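Local coordinates for protein BugD (Bordetella pertussis Tohama I, PDB 2F5X) that binds aspartic acid as a periplasmic solute receptor and probably delivers it to a membrane transporter of the tripartite tricarboxylate family, at residues Arg36-Ser41 / Lys257-Gly262; Thr114-Gly119 / Gln198-Gly203; Glu160-Asn165 / Ser228-Phe233. One frame throughout, in Å; residues are numbered along the deposited sequence.

Contact 1: residues Arg36-Ser41 / Lys257-Gly262; sequences RSLAES and KSLQAG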
ATOM      1  N   ARG A  36     -10.966   1.250   7.028  1.00 11.87           N
ATOM      2  CA  ARG A  36     -11.980   1.633   8.000  1.00 13.19           C
ATOM      3  C   ARG A  36     -12.948   2.675   7.446  1.00 13.53           C
ATOM      4  O   ARG A  36     -14.139   2.647   7.760  1.00 14.20           O
ATOM      5  CB  ARG A  36     -11.353   2.020   9.332  1.00 13.73           C
ATOM      6  CG  ARG A  36     -10.865   0.752  10.056  1.00 15.25           C
ATOM      7  CD  ARG A  36     -10.134   0.966  11.332  1.00 17.10           C
ATOM      8  NE  ARG A  36      -9.401  -0.236  11.734  1.00 16.59           N
ATOM      9  CZ  ARG A  36      -9.814  -1.101  12.652  1.00 17.73           C
ATOM     10  NH1 ARG A  36     -10.981  -0.925  13.279  1.00 18.01           N
ATOM     11  NH2 ARG A  36      -9.058  -2.152  12.943  1.00 16.96           N
ATOM     12  N   SER A  37     -12.453   3.555   6.581  1.00 13.10           N
ATOM     13  CA  SER A  37     -13.330   4.515   5.918  1.00 13.53           C
ATOM     14  C   SER A  37     -14.253   3.817   4.920  1.00 12.86           C
ATOM     15  O   SER A  37     -15.445   4.120   4.857  1.00 12.33           O
ATOM     16  CB  SER A  37     -12.519   5.612   5.235  1.00 14.06           C
ATOM     17  OG  SER A  37     -11.881   6.415   6.217  1.00 17.44           O
ATOM     18  N   LEU A  38     -13.700   2.878   4.155  1.00 12.33           N
ATOM     19  CA  LEU A  38     -14.482   2.109   3.188  1.00 12.66           C
ATOM     20  C   LEU A  38     -15.518   1.205   3.864  1.00 13.16           C
ATOM     21  O   LEU A  38     -16.653   1.059   3.379  1.00 13.27           O
ATOM     22  CB  LEU A  38     -13.558   1.277   2.291  1.00 12.65           C
ATOM     23  CG  LEU A  38     -14.247   0.484   1.174  1.00 13.35           C
ATOM     24  CD1 LEU A  38     -15.048   1.401   0.249  1.00 14.39           C
ATOM     25  CD2 LEU A  38     -13.212  -0.298   0.402  1.00 14.85           C
ATOM     26  N   ALA A  39     -15.127   0.597   4.979  1.00 13.09           N
ATOM     27  CA  ALA A  39     -16.050  -0.238   5.753  1.00 13.98           C
ATOM     28  C   ALA A  39     -17.313   0.549   6.109  1.00 14.28           C
ATOM     29  O   ALA A  39     -18.433   0.039   5.997  1.00 14.08           O
ATOM     30  CB  ALA A  39     -15.349  -0.764   7.017  1.00 14.02           C
ATOM     31  N   GLU A  40     -17.126   1.808   6.496  1.00 14.49           N
ATOM     32  CA  GLU A  40     -18.247   2.675   6.843  1.00 15.17           C
ATOM     33  C   GLU A  40     -19.107   3.026   5.631  1.00 14.85           C
ATOM     34  O   GLU A  40     -20.341   3.005   5.714  1.00 14.96           O
ATOM     35  CB  GLU A  40     -17.735   3.947   7.516  1.00 15.94           C
ATOM     36  CG  GLU A  40     -18.817   4.933   7.899  1.00 19.49           C
ATOM     37  CD  GLU A  40     -18.301   6.098   8.723  1.00 23.66           C
ATOM     38  OE1 GLU A  40     -17.162   6.026   9.241  1.00 26.84           O
ATOM     39  OE2 GLU A  40     -19.048   7.092   8.851  1.00 28.00           O
ATOM     40  N   SER A  41     -18.460   3.348   4.511  1.00 14.55           N
ATOM     41  CA  SER A  41     -19.189   3.803   3.325  1.00 14.99           C
ATOM     42  C   SER A  41     -19.947   2.694   2.613  1.00 15.04           C
ATOM     43  O   SER A  41     -20.931   2.969   1.918  1.00 15.13           O
ATOM     44  CB  SER A  41     -18.275   4.560   2.343  1.00 14.44           C
ATOM     45  OG  SER A  41     -17.303   3.715   1.756  1.00 15.62           O
ATOM     46  N   LYS A 257     -21.416  -4.351  -6.054  1.00 14.15           N
ATOM     47  CA  LYS A 257     -22.364  -3.247  -5.924  1.00 15.02           C
ATOM     48  C   LYS A 257     -22.074  -2.404  -4.686  1.00 14.59           C
ATOM     49  O   LYS A 257     -22.151  -1.172  -4.732  1.00 14.26           O
ATOM     50  CB  LYS A 257     -23.794  -3.776  -5.862  1.00 15.74           C
ATOM     51  CG  LYS A 257     -24.318  -4.179  -7.216  1.00 20.31           C
ATOM     52  CD  LYS A 257     -25.568  -5.024  -7.079  1.00 25.78           C
ATOM     53  CE  LYS A 257     -26.779  -4.164  -6.852  1.00 27.69           C
ATOM     54  NZ  LYS A 257     -28.015  -4.993  -6.934  1.00 29.90           N
ATOM     55  N   SER A 258     -21.728  -3.078  -3.591  1.00 14.06           N
ATOM     56  CA  SER A 258     -21.442  -2.408  -2.325  1.00 13.76           C
ATOM     57  C   SER A 258     -20.134  -1.630  -2.402  1.00 13.23           C
ATOM     58  O   SER A 258     -20.055  -0.509  -1.911  1.00 13.42           O
ATOM     59  CB  SER A 258     -21.396  -3.419  -1.178  1.00 14.06           C
ATOM     60  OG  SER A 258     -22.622  -4.124  -1.080  1.00 17.13           O
ATOM     61  N   LEU A 259     -19.120  -2.221  -3.028  1.00 12.67           N
ATOM     62  CA  LEU A 259     -17.857  -1.522  -3.245  1.00 12.06           C
ATOM     63  C   LEU A 259     -18.069  -0.268  -4.095  1.00 12.33           C
ATOM     64  O   LEU A 259     -17.576   0.808  -3.754  1.00 12.11           O
ATOM     65  CB  LEU A 259     -16.804  -2.448  -3.885  1.00 11.83           C
ATOM     66  CG  LEU A 259     -15.472  -1.782  -4.269  1.00 11.51           C
ATOM     67  CD1 LEU A 259     -14.732  -1.198  -3.053  1.00 11.35           C
ATOM     68  CD2 LEU A 259     -14.576  -2.742  -5.034  1.00 11.99           C
ATOM     69  N   GLN A 260     -18.830  -0.398  -5.180  1.00 12.25           N
ATOM     70  CA  GLN A 260     -19.071   0.751  -6.052  1.00 12.53           C
ATOM     71  C   GLN A 260     -19.762   1.883  -5.294  1.00 12.30           C
ATOM     72  O   GLN A 260     -19.404   3.054  -5.440  1.00 12.08           O
ATOM     73  CB  GLN A 260     -19.881   0.332  -7.274  1.00 12.67           C
ATOM     74  CG  GLN A 260     -19.015  -0.420  -8.270  1.00 13.77           C
ATOM     75  CD  GLN A 260     -19.773  -0.906  -9.482  1.00 15.23           C
ATOM     76  OE1 GLN A 260     -20.921  -0.499  -9.723  1.00 19.36           O
ATOM     77  NE2 GLN A 260     -19.133  -1.768 -10.261  1.00 14.66           N
ATOM     78  N   ALA A 261     -20.731   1.521  -4.463  1.00 12.35           N
ATOM     79  CA  ALA A 261     -21.443   2.517  -3.674  1.00 12.45           C
ATOM     80  C   ALA A 261     -20.516   3.137  -2.632  1.00 12.37           C
ATOM     81  O   ALA A 261     -20.547   4.347  -2.403  1.00 12.45           O
ATOM     82  CB  ALA A 261     -22.654   1.897  -3.014  1.00 12.60           C
ATOM     83  N   GLY A 262     -19.685   2.304  -2.010  1.00 12.23           N
ATOM     84  CA  GLY A 262     -18.704   2.781  -1.043  1.00 12.53           C
ATOM     85  C   GLY A 262     -17.723   3.789  -1.627  1.00 12.23           C
ATOM     86  O   GLY A 262     -17.356   4.760  -0.966  1.00 12.64           O
TER
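Ser41 and Gly262 are the nearest pair across segments 36-41 and 257-262, their CA atoms 4.5 Å apart. Around them the two helix segments run at 109° to one another, their short axes approaching to 9.1 Å. Within these segments the steep crossing keeps the touching residues to four: Leu38 and Ser41 on one side, Leu259 and Gly262 on the other.

Glycine suits the crossing because its bare CA lets the other helix lie directly against the backbone. Leu38 CD1 settles over this surface, 4.0 Å from Gly262 C. Ser41, small and polar, fills the space beside it: its OG stands 2.9 Å from Gly262 O and 3.2 Å from Leu38 O in its own helix. With chi1 at 67°, the hydroxyl of Ser41 is tucked over its own backbone, within range of both carbonyl oxygens, though its one proton can go to only one of them at a time. In either case the polar group is buried with an acceptor at hand.

Next to this polar point the contact is purely apolar. Leu38 CD2 meets Leu259 CD1 at 3.9 Å, the two side chains crossing obliquely. Branched leucines fit here because Leu38 can spend one methyl on the glycine and the other on its leucine partner.

Beneath the crossing lies strand 102-117, where Val108 touches both leucines and Ile105 adds to the support of Leu259. Phe268 of helix 266-274 covers Leu38 and Ser41, while Ser258 and Ala261 carry the contact on to Met42, Thr45 and Leu46, farther along helix 30-46.

Contact 2: residues Thr114-Gly119 / Gln198-Gly203; sequences TIIARG and QQITSG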
ATOM      1  N   THR A 114       5.531   9.147  -0.174  1.00  8.67           N
ATOM      2  CA  THR A 114       6.444  10.214   0.209  1.00  8.87           C
ATOM      3  C   THR A 114       7.704   9.626   0.813  1.00  9.09           C
ATOM      4  O   THR A 114       7.624   8.715   1.647  1.00  8.92           O
ATOM      5  CB  THR A 114       5.804  11.126   1.287  1.00  8.56           C
ATOM      6  OG1 THR A 114       5.305  10.312   2.367  1.00  9.03           O
ATOM      7  CG2 THR A 114       4.571  11.846   0.727  1.00  8.58           C
ATOM      8  N   ILE A 115       8.857  10.156   0.403  1.00  9.14           N
ATOM      9  CA  ILE A 115      10.138   9.834   1.036  1.00  9.75           C
ATOM     10  C   ILE A 115      10.283  10.762   2.234  1.00  9.07           C
ATOM     11  O   ILE A 115      10.313  11.980   2.069  1.00  8.74           O
ATOM     12  CB  ILE A 115      11.321  10.050   0.052  1.00 10.04           C
ATOM     13  CG1 ILE A 115      11.138   9.238  -1.240  1.00 13.84           C
ATOM     14  CG2 ILE A 115      12.693   9.765   0.747  1.00 11.00           C
ATOM     15  CD1 ILE A 115      11.552   7.833  -1.151  1.00 19.22           C
ATOM     16  N   ILE A 116      10.349  10.180   3.431  1.00  8.17           N
ATOM     17  CA  ILE A 116      10.417  10.956   4.665  1.00  8.50           C
ATOM     18  C   ILE A 116      11.557  10.472   5.556  1.00  8.22           C
ATOM     19  O   ILE A 116      12.095   9.375   5.369  1.00  7.75           O
ATOM     20  CB  ILE A 116       9.069  10.896   5.460  1.00  7.89           C
ATOM     21  CG1 ILE A 116       8.721   9.450   5.872  1.00  8.37           C
ATOM     22  CG2 ILE A 116       7.926  11.573   4.689  1.00  9.15           C
ATOM     23  CD1 ILE A 116       7.547   9.377   6.868  1.00  8.67           C
ATOM     24  N   ALA A 117      11.908  11.285   6.547  1.00  8.56           N
ATOM     25  CA  ALA A 117      12.906  10.892   7.531  1.00  8.58           C
ATOM     26  C   ALA A 117      12.532  11.422   8.907  1.00  9.31           C
ATOM     27  O   ALA A 117      11.632  12.264   9.034  1.00  9.29           O
ATOM     28  CB  ALA A 117      14.287  11.396   7.118  1.00  8.75           C
ATOM     29  N   ARG A 118      13.226  10.930   9.931  1.00  9.46           N
ATOM     30  CA  ARG A 118      13.027  11.424  11.289  1.00 10.37           C
ATOM     31  C   ARG A 118      13.191  12.947  11.311  1.00 10.94           C
ATOM     32  O   ARG A 118      13.916  13.516  10.485  1.00 11.06           O
ATOM     33  CB  ARG A 118      13.989  10.739  12.275  1.00 10.52           C
ATOM     34  CG  ARG A 118      15.465  10.745  11.880  1.00 11.70           C
ATOM     35  CD  ARG A 118      16.347  10.098  12.955  1.00 15.07           C
ATOM     36  NE  ARG A 118      17.727   9.878  12.539  1.00 19.11           N
ATOM     37  CZ  ARG A 118      18.712  10.760  12.684  1.00 20.31           C
ATOM     38  NH1 ARG A 118      18.468  11.960  13.212  1.00 20.44           N
ATOM     39  NH2 ARG A 118      19.947  10.441  12.294  1.00 19.78           N
ATOM     40  N   GLY A 119      12.476  13.595  12.231  1.00 11.46           N
ATOM     41  CA  GLY A 119      12.353  15.044  12.256  1.00 12.10           C
ATOM     42  C   GLY A 119      13.655  15.820  12.358  1.00 12.51           C
ATOM     43  O   GLY A 119      13.692  16.997  12.008  1.00 13.23           O
ATOM     44  N   GLN A 198      -0.474  13.506   7.748  1.00 13.52           N
ATOM     45  CA  GLN A 198      -0.617  13.950   9.122  1.00 14.95           C
ATOM     46  C   GLN A 198       0.731  14.417   9.717  1.00 14.52           C
ATOM     47  O   GLN A 198       0.856  15.528  10.274  1.00 15.06           O
ATOM     48  CB  GLN A 198      -1.219  12.754   9.919  1.00 15.59           C
ATOM     49  CG  GLN A 198      -2.537  12.088   9.297  1.00 18.90           C
ATOM     50  CD  GLN A 198      -2.315  10.896   8.322  1.00 21.17           C
ATOM     51  OE1 GLN A 198      -1.474  10.960   7.441  1.00 24.31           O
ATOM     52  NE2 GLN A 198      -3.115   9.827   8.475  1.00 19.97           N
ATOM     53  N   GLN A 199       1.752  13.586   9.562  1.00 12.91           N
ATOM     54  CA  GLN A 199       3.064  13.873  10.120  1.00 12.31           C
ATOM     55  C   GLN A 199       3.842  14.895   9.298  1.00 11.56           C
ATOM     56  O   GLN A 199       4.633  15.655   9.849  1.00 11.86           O
ATOM     57  CB  GLN A 199       3.887  12.588  10.254  1.00 12.58           C
ATOM     58  CG  GLN A 199       3.129  11.406  10.859  1.00 15.35           C
ATOM     59  CD  GLN A 199       2.602  11.683  12.251  1.00 18.18           C
ATOM     60  OE1 GLN A 199       3.123  12.543  12.964  1.00 18.89           O
ATOM     61  NE2 GLN A 199       1.556  10.955  12.643  1.00 20.70           N
ATOM     62  N   ILE A 200       3.637  14.896   7.986  1.00  9.98           N
ATOM     63  CA  ILE A 200       4.321  15.857   7.126  1.00  9.76           C
ATOM     64  C   ILE A 200       3.793  17.274   7.368  1.00 10.14           C
ATOM     65  O   ILE A 200       4.581  18.188   7.619  1.00 10.45           O
ATOM     66  CB  ILE A 200       4.216  15.468   5.644  1.00  9.15           C
ATOM     67  CG1 ILE A 200       5.012  14.181   5.373  1.00  8.48           C
ATOM     68  CG2 ILE A 200       4.711  16.611   4.761  1.00  8.58           C
ATOM     69  CD1 ILE A 200       4.711  13.546   4.016  1.00  8.61           C
ATOM     70  N   THR A 201       2.474  17.458   7.312  1.00 10.80           N
ATOM     71  CA  THR A 201       1.919  18.814   7.350  1.00 11.40           C
ATOM     72  C   THR A 201       2.120  19.496   8.697  1.00 11.87           C
ATOM     73  O   THR A 201       2.115  20.727   8.773  1.00 11.64           O
ATOM     74  CB  THR A 201       0.428  18.845   6.971  1.00 11.61           C
ATOM     75  OG1 THR A 201      -0.308  17.991   7.857  1.00 12.66           O
ATOM     76  CG2 THR A 201       0.208  18.258   5.588  1.00 12.60           C
ATOM     77  N   SER A 202       2.291  18.703   9.748  1.00 12.01           N
ATOM     78  CA  SER A 202       2.550  19.244  11.086  1.00 13.80           C
ATOM     79  C   SER A 202       4.041  19.520  11.327  1.00 13.74           C
ATOM     80  O   SER A 202       4.429  20.096  12.363  1.00 13.65           O
ATOM     81  CB  SER A 202       2.032  18.268  12.140  1.00 13.78           C
ATOM     82  OG  SER A 202       2.772  17.063  12.070  1.00 15.43           O
ATOM     83  N   GLY A 203       4.881  19.116  10.372  1.00 13.76           N
ATOM     84  CA  GLY A 203       6.325  19.301  10.493  1.00 13.61           C
ATOM     85  C   GLY A 203       7.015  18.313  11.416  1.00 13.90           C
ATOM     86  O   GLY A 203       8.157  18.536  11.824  1.00 14.13           O
TER
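Thr114 OG1, which touches Ile200 across the contact, is gripped by two polar partners, hydrogen-bonding to the hydroxyl of Thr196 and to the carbonyl oxygen of Asp191. The setting is a beta-alpha-beta crossover: strand 188-192 leads through helix 193-201 into strand 206-210, and strand 102-117 runs antiparallel between the two. Thr114 and Ile116 bond through their backbones to Asp191 and Met189 of one neighbour, whereas Ile115 and Ala117 bond to the other. The pleat of the strand turns Thr114 and Ile116 toward the crossover helix and Ile115 away from it.

Threonine suits its position by joining two chemistries. While OG1 ties the strand to Thr196 in the helix and to Asp191 on strand 188-192, CG2 meets Ile200 CD1 at 3.7 Å, the two side chains reaching toward each other tip to tip. The outer torsion of Ile200 (chi2 167°) extends the chain and carries CD1 down to the sheet. There it also finds Ile116 CG2, 3.8 Å away, so that one terminal methyl seats this part of the helix on two strand residues. Beta-branched residues favour strand backbone angles and here turn methyl groups toward the helix. Met178 and Leu181 of helix 174-182 continue the apolar layer over Ile116.

Just past Ile200 the helix closes with a Schellman motif: Gly203 takes a positive phi of 77°, easy for glycine, and its N bonds to Ile200 O at 2.9 Å.

Contact 3: residues Glu160-Asn165 / Ser228-Phe233; sequences EALGVN and SGYKGF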
ATOM      1  N   GLU A 160      18.305   1.396  -4.834  1.00 11.47           N
ATOM      2  CA  GLU A 160      18.846   1.131  -6.167  1.00 13.05           C
ATOM      3  C   GLU A 160      19.201   2.427  -6.902  1.00 12.84           C
ATOM      4  O   GLU A 160      20.272   2.524  -7.508  1.00 13.31           O
ATOM      5  CB  GLU A 160      17.876   0.269  -6.984  1.00 13.54           C
ATOM      6  CG  GLU A 160      17.802  -1.172  -6.483  1.00 17.50           C
ATOM      7  CD  GLU A 160      19.027  -2.009  -6.830  1.00 21.26           C
ATOM      8  OE1 GLU A 160      19.710  -1.715  -7.838  1.00 25.92           O
ATOM      9  OE2 GLU A 160      19.306  -2.974  -6.095  1.00 22.83           O
ATOM     10  N   ALA A 161      18.310   3.413  -6.835  1.00 12.47           N
ATOM     11  CA  ALA A 161      18.538   4.712  -7.462  1.00 12.82           C
ATOM     12  C   ALA A 161      19.727   5.447  -6.861  1.00 12.73           C
ATOM     13  O   ALA A 161      20.462   6.133  -7.582  1.00 13.40           O
ATOM     14  CB  ALA A 161      17.283   5.572  -7.386  1.00 12.45           C
ATOM     15  N   LEU A 162      19.926   5.294  -5.553  1.00 12.22           N
ATOM     16  CA  LEU A 162      21.053   5.934  -4.865  1.00 12.47           C
ATOM     17  C   LEU A 162      22.345   5.118  -4.905  1.00 12.18           C
ATOM     18  O   LEU A 162      23.419   5.620  -4.552  1.00 13.31           O
ATOM     19  CB  LEU A 162      20.683   6.242  -3.412  1.00 12.09           C
ATOM     20  CG  LEU A 162      19.508   7.195  -3.166  1.00 12.79           C
ATOM     21  CD1 LEU A 162      19.228   7.273  -1.684  1.00 13.76           C
ATOM     22  CD2 LEU A 162      19.774   8.577  -3.745  1.00 15.37           C
ATOM     23  N   GLY A 163      22.247   3.863  -5.331  1.00 11.88           N
ATOM     24  CA  GLY A 163      23.406   2.993  -5.423  1.00 11.55           C
ATOM     25  C   GLY A 163      23.973   2.614  -4.072  1.00 11.41           C
ATOM     26  O   GLY A 163      25.193   2.482  -3.929  1.00 12.28           O
ATOM     27  N   VAL A 164      23.091   2.446  -3.087  1.00 10.58           N
ATOM     28  CA  VAL A 164      23.497   2.088  -1.729  1.00 10.15           C
ATOM     29  C   VAL A 164      22.852   0.795  -1.239  1.00  9.91           C
ATOM     30  O   VAL A 164      21.827   0.352  -1.762  1.00  9.78           O
ATOM     31  CB  VAL A 164      23.188   3.220  -0.699  1.00 10.10           C
ATOM     32  CG1 VAL A 164      23.938   4.515  -1.054  1.00 10.42           C
ATOM     33  CG2 VAL A 164      21.668   3.469  -0.579  1.00  9.69           C
ATOM     34  N   ASN A 165      23.486   0.188  -0.241  1.00  9.44           N
ATOM     35  CA  ASN A 165      22.889  -0.895   0.537  1.00  9.23           C
ATOM     36  C   ASN A 165      22.767  -0.398   1.974  1.00  9.08           C
ATOM     37  O   ASN A 165      23.766   0.020   2.558  1.00 10.06           O
ATOM     38  CB  ASN A 165      23.792  -2.139   0.479  1.00  9.22           C
ATOM     39  CG  ASN A 165      23.185  -3.342   1.204  1.00  9.57           C
ATOM     40  OD1 ASN A 165      22.023  -3.690   0.989  1.00  9.88           O
ATOM     41  ND2 ASN A 165      23.975  -3.974   2.068  1.00  7.63           N
ATOM     42  N   SER A 228      13.119  15.392  -9.864  1.00 15.09           N
ATOM     43  CA  SER A 228      14.348  15.499  -9.088  1.00 15.01           C
ATOM     44  C   SER A 228      15.537  14.789  -9.737  1.00 15.69           C
ATOM     45  O   SER A 228      16.631  14.752  -9.167  1.00 16.08           O
ATOM     46  CB  SER A 228      14.111  15.011  -7.654  1.00 14.69           C
ATOM     47  OG  SER A 228      13.028  15.719  -7.073  1.00 13.90           O
ATOM     48  N   GLY A 229      15.323  14.238 -10.936  1.00 15.90           N
ATOM     49  CA  GLY A 229      16.388  13.593 -11.688  1.00 16.71           C
ATOM     50  C   GLY A 229      16.293  12.080 -11.802  1.00 16.85           C
ATOM     51  O   GLY A 229      17.085  11.460 -12.527  1.00 17.57           O
ATOM     52  N   TYR A 230      15.334  11.490 -11.092  1.00 16.43           N
ATOM     53  CA  TYR A 230      15.139  10.036 -11.084  1.00 16.50           C
ATOM     54  C   TYR A 230      14.055   9.659 -12.091  1.00 17.05           C
ATOM     55  O   TYR A 230      12.906   9.404 -11.734  1.00 16.57           O
ATOM     56  CB  TYR A 230      14.832   9.538  -9.656  1.00 16.06           C
ATOM     57  CG  TYR A 230      15.881   9.982  -8.652  1.00 15.43           C
ATOM     58  CD1 TYR A 230      17.064   9.255  -8.478  1.00 14.86           C
ATOM     59  CD2 TYR A 230      15.708  11.144  -7.901  1.00 14.39           C
ATOM     60  CE1 TYR A 230      18.047   9.674  -7.580  1.00 15.19           C
ATOM     61  CE2 TYR A 230      16.683  11.567  -7.000  1.00 14.96           C
ATOM     62  CZ  TYR A 230      17.841  10.824  -6.839  1.00 15.04           C
ATOM     63  OH  TYR A 230      18.799  11.251  -5.953  1.00 15.51           O
ATOM     64  N   LYS A 231      14.442   9.654 -13.367  1.00 18.03           N
ATOM     65  CA  LYS A 231      13.520   9.399 -14.472  1.00 19.49           C
ATOM     66  C   LYS A 231      12.820   8.051 -14.298  1.00 19.27           C
ATOM     67  O   LYS A 231      13.475   7.038 -14.054  1.00 19.58           O
ATOM     68  CB  LYS A 231      14.277   9.460 -15.809  1.00 20.07           C
ATOM     69  CG  LYS A 231      13.448   9.116 -17.042  1.00 23.06           C
ATOM     70  CD  LYS A 231      14.340   8.691 -18.206  1.00 27.50           C
ATOM     71  CE  LYS A 231      14.031   9.498 -19.452  1.00 28.85           C
ATOM     72  NZ  LYS A 231      15.267  10.030 -20.094  1.00 30.71           N
ATOM     73  N   GLY A 232      11.490   8.056 -14.393  1.00 18.92           N
ATOM     74  CA  GLY A 232      10.698   6.841 -14.263  1.00 18.49           C
ATOM     75  C   GLY A 232      10.480   6.322 -12.850  1.00 17.89           C
ATOM     76  O   GLY A 232       9.891   5.240 -12.656  1.00 18.54           O
ATOM     77  N   PHE A 233      10.961   7.065 -11.857  1.00 16.47           N
ATOM     78  CA  PHE A 233      10.725   6.702 -10.465  1.00 15.27           C
ATOM     79  C   PHE A 233       9.289   7.063 -10.113  1.00 15.42           C
ATOM     80  O   PHE A 233       9.016   8.145  -9.574  1.00 15.71           O
ATOM     81  CB  PHE A 233      11.706   7.414  -9.529  1.00 14.83           C
ATOM     82  CG  PHE A 233      11.817   6.784  -8.167  1.00 13.56           C
ATOM     83  CD1 PHE A 233      12.999   6.165  -7.778  1.00 13.14           C
ATOM     84  CD2 PHE A 233      10.743   6.808  -7.271  1.00 13.65           C
ATOM     85  CE1 PHE A 233      13.122   5.591  -6.514  1.00 13.07           C
ATOM     86  CE2 PHE A 233      10.845   6.223  -6.009  1.00 13.57           C
ATOM     87  CZ  PHE A 233      12.040   5.614  -5.629  1.00 13.13           C
TER
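Helix 150-162 ends in a Schellman motif, and the last turn of the helix, carrying Ala161 and Leu162, rests against a type II beta turn from Tyr230 to Phe233. The turn belongs to the loop between strands 206-210 and 236-244; its closing bond runs from Phe233 N to Tyr230 O (3.0 Å), and both aromatic side chains point toward the helix end.

Ala161 is small enough to let both rings approach. Its CB lies 3.8 Å from Tyr230 CD1 and 4.3 Å from Phe233 CE1. The Phe233 ring presents its edge to this methyl, which sits near the ring plane, while the Tyr230 ring meets it obliquely. With chi1 at -54°, the tyrosine ring swings away from its own carbonyl carbon and passes obliquely across Leu162, its OH 3.6 Å from Leu162 CD2, a van der Waals contact. Leu162 is more deeply buried, suiting its apolar chain, and also packs on Ala130 and Val133 of helix 126-136; Phe233 covers Cys154, half of a disulfide with Cys190, and Met157.

Gly163, with a positive phi of 69°, completes the helix ending: Val164 N bonds back to Val159 O, and Gly163 N makes a weak bond to Glu160 O. Lys134 NZ takes up the carbonyl oxygen of Leu162. The other end of this helix lies at the aspartate pocket, which Ala150 and Ser151 help to line. Glycine also holds the third position of the turn (Gly232), the placing typical of type II turns, just as Gly163 is typical of the C-prime site in a Schellman motif.

Strand 102-117 links contacts 1 and 2: it lies under the leucines of contact 1, at Ile105 and Val108, and supplies one segment of contact 2. Both are buried, whereas contact 3 is only partly so, with Tyr230 and Ala161 near the surface. Contacts 1 and 3 sit on opposite sides of the chain's centre. Contacts 2 and 3 alternate along the chain and come within about 5 Å at their nearest atoms without touching. Chemistry follows place: helix crossing with a buried hydroxyl in contact 1, aliphatic helix-on-sheet packing beside a threonine hydroxyl bonded to helix and neighbouring strand in contact 2, and aromatic rings of a loop against a helix end in contact 3.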